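Local coordinates for protein N-acetylglucosaminidase (Paenibacillus barengoltzii, PDB 6INX) that is a family 18 glycoside hydrolase, an N-acetylglucosaminidase that probably cleaves N-acetylglucosamine-containing glycans, at residues A[25-30]-A[333-338]. Sequence-based numbering, arbitrary orientation.
Sequences KKLTHI and RLLDAL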
loop_
_atom_site.group_PDB
_atom_site.type_symbol
_atom_site.label_atom_id
_atom_site.label_comp_id
_atom_site.label_asym_id
_atom_site.label_seq_id
_atom_site.Cartn_x
_atom_site.Cartn_y
_atom_site.Cartn_z
ATOM N N LYS A 25 -2.782 -38.379 1.955
ATOM C CA LYS A 25 -4.153 -38.545 2.417
ATOM C C LYS A 25 -4.674 -37.309 3.136
ATOM O O LYS A 25 -5.889 -37.184 3.320
ATOM C CB LYS A 25 -4.254 -39.760 3.341
ATOM C CG LYS A 25 -4.105 -41.095 2.631
ATOM C CD LYS A 25 -5.444 -41.801 2.482
ATOM C CE LYS A 25 -5.305 -43.073 1.651
ATOM N NZ LYS A 25 -6.609 -43.536 1.100
ATOM N N LYS A 26 -3.790 -36.402 3.541
ATOM C CA LYS A 26 -4.195 -35.171 4.204
ATOM C C LYS A 26 -4.508 -34.047 3.230
ATOM O O LYS A 26 -5.122 -33.053 3.633
ATOM C CB LYS A 26 -3.113 -34.720 5.191
ATOM C CG LYS A 26 -2.889 -35.730 6.310
ATOM C CD LYS A 26 -1.773 -35.323 7.251
ATOM C CE LYS A 26 -1.487 -36.442 8.256
ATOM N NZ LYS A 26 -0.263 -36.174 9.059
ATOM N N LEU A 27 -4.097 -34.177 1.976
ATOM C CA LEU A 27 -4.319 -33.160 0.962
ATOM C C LEU A 27 -5.528 -33.511 0.106
ATOM O O LEU A 27 -5.822 -34.684 -0.143
ATOM C CB LEU A 27 -3.087 -33.057 0.059
ATOM C CG LEU A 27 -1.784 -32.665 0.759
ATOM C CD1 LEU A 27 -0.589 -32.896 -0.150
ATOM C CD2 LEU A 27 -1.850 -31.218 1.203
ATOM N N THR A 28 -6.235 -32.480 -0.344
ATOM C CA THR A 28 -7.221 -32.660 -1.401
ATOM C C THR A 28 -6.669 -32.301 -2.767
ATOM O O THR A 28 -7.108 -32.867 -3.774
ATOM C CB THR A 28 -8.488 -31.839 -1.124
ATOM O OG1 THR A 28 -8.190 -30.438 -1.175
ATOM C CG2 THR A 28 -9.053 -32.169 0.249
ATOM N N HIS A 29 -5.686 -31.403 -2.814
ATOM C CA HIS A 29 -5.106 -30.943 -4.065
ATOM C C HIS A 29 -3.604 -30.774 -3.896
ATOM O O HIS A 29 -3.123 -30.378 -2.833
ATOM C CB HIS A 29 -5.665 -29.565 -4.461
ATOM C CG HIS A 29 -7.111 -29.577 -4.838
ATOM N ND1 HIS A 29 -8.118 -29.749 -3.913
ATOM C CD2 HIS A 29 -7.718 -29.450 -6.041
ATOM C CE1 HIS A 29 -9.286 -29.712 -4.530
ATOM N NE2 HIS A 29 -9.072 -29.536 -5.820
ATOM N N ILE A 30 -2.872 -31.063 -4.962
ATOM C CA ILE A 30 -1.471 -30.682 -5.079
ATOM C C ILE A 30 -1.349 -29.777 -6.293
ATOM O O ILE A 30 -1.904 -30.084 -7.351
ATOM C CB ILE A 30 -0.563 -31.912 -5.232
ATOM C CG1 ILE A 30 -0.433 -32.647 -3.900
ATOM C CG2 ILE A 30 0.813 -31.507 -5.755
ATOM C CD1 ILE A 30 0.242 -34.000 -4.050
ATOM N N ARG A 333 4.693 -30.251 10.850
ATOM C CA ARG A 333 3.683 -29.792 11.793
ATOM C C ARG A 333 2.661 -28.868 11.141
ATOM O O ARG A 333 1.489 -28.876 11.531
ATOM C CB ARG A 333 4.352 -29.114 12.994
ATOM C CG ARG A 333 5.468 -29.963 13.614
ATOM C CD ARG A 333 5.708 -29.653 15.091
ATOM N NE ARG A 333 6.257 -28.319 15.304
ATOM C CZ ARG A 333 7.550 -28.050 15.483
ATOM N NH1 ARG A 333 8.455 -29.024 15.468
ATOM N NH2 ARG A 333 7.938 -26.797 15.670
ATOM N N LEU A 334 3.073 -28.071 10.146
ATOM C CA LEU A 334 2.159 -27.073 9.605
ATOM C C LEU A 334 1.087 -27.716 8.735
ATOM O O LEU A 334 -0.087 -27.330 8.804
ATOM C CB LEU A 334 2.941 -25.995 8.849
ATOM C CG LEU A 334 3.917 -25.156 9.677
ATOM C CD1 LEU A 334 4.447 -23.983 8.857
ATOM C CD2 LEU A 334 3.260 -24.661 10.963
ATOM N N LEU A 335 1.458 -28.720 7.937
ATOM C CA LEU A 335 0.450 -29.475 7.197
ATOM C C LEU A 335 -0.491 -30.217 8.143
ATOM O O LEU A 335 -1.707 -30.253 7.921
ATOM C CB LEU A 335 1.117 -30.448 6.227
ATOM C CG LEU A 335 0.173 -31.428 5.512
ATOM C CD1 LEU A 335 -0.986 -30.706 4.822
ATOM C CD2 LEU A 335 0.951 -32.265 4.521
ATOM N N ASP A 336 0.045 -30.800 9.217
ATOM C CA ASP A 336 -0.824 -31.455 10.192
ATOM C C ASP A 336 -1.823 -30.472 10.800
ATOM O O ASP A 336 -3.012 -30.783 10.935
ATOM C CB ASP A 336 0.026 -32.099 11.284
ATOM C CG ASP A 336 -0.408 -33.508 11.602
ATOM O OD1 ASP A 336 -1.006 -34.159 10.719
ATOM O OD2 ASP A 336 -0.158 -33.964 12.737
ATOM N N ALA A 337 -1.359 -29.270 11.155
ATOM C CA ALA A 337 -2.250 -28.267 11.725
ATOM C C ALA A 337 -3.354 -27.882 10.749
ATOM O O ALA A 337 -4.514 -27.704 11.144
ATOM C CB ALA A 337 -1.446 -27.032 12.135
ATOM N N LEU A 338 -3.011 -27.743 9.463
ATOM C CA LEU A 338 -4.012 -27.429 8.452
ATOM C C LEU A 338 -5.021 -28.561 8.320
ATOM O O LEU A 338 -6.240 -28.332 8.291
ATOM C CB LEU A 338 -3.309 -27.180 7.112
ATOM C CG LEU A 338 -4.039 -26.365 6.060
ATOM C CD1 LEU A 338 -4.335 -25.005 6.626
ATOM C CD2 LEU A 338 -3.164 -26.249 4.814
#
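Lys26 reaches across to Asp336 on helix 333-341, and its ammonium group forms a salt bridge there, Lys26 NZ lying 2.7 Å from Asp336 OD1. The nitrogen comes from above the carboxylate, about 45° out of its plane. CE of Lys26 follows close behind, 3.4 Å from Asp336 OD1. The lysine spans the gap because its chain runs extended beyond CG, with chi2 to chi4 all near 180°. Asp336 starts out pointing away from segment 25-30, and a chi1 of -134° swings its carboxylate back toward the lysine. NZ also pairs with Glu22 OE2 on helix 21-24, so one ammonium group joins two acidic side chains, whose mutual repulsion it is likely to reduce. A methionine in place of Lys26 would probably leave Asp336 and Glu22 without their shared positive charge and break the polar tie between the two helices.

Deeper in, CD2 of Leu27 meets CD1 of Leu335 at 3.8 Å, the two side chains crossing at about a right angle. Leu335 points toward segment 25-30. Both leucines also rest on Phe323 of strand 320-324, and Leu27 touches Leu63 as well.

The fold is the TIM barrel of family 18. Segment 25-30 leads from helix 21-24 into strand 29-38, whereas helix 333-341 follows strand 320-324; strand 6-12 lies between these two strands and pairs with both, so the contact joins the entry to the second barrel strand to the helix that follows the last one, on the outside of the wall.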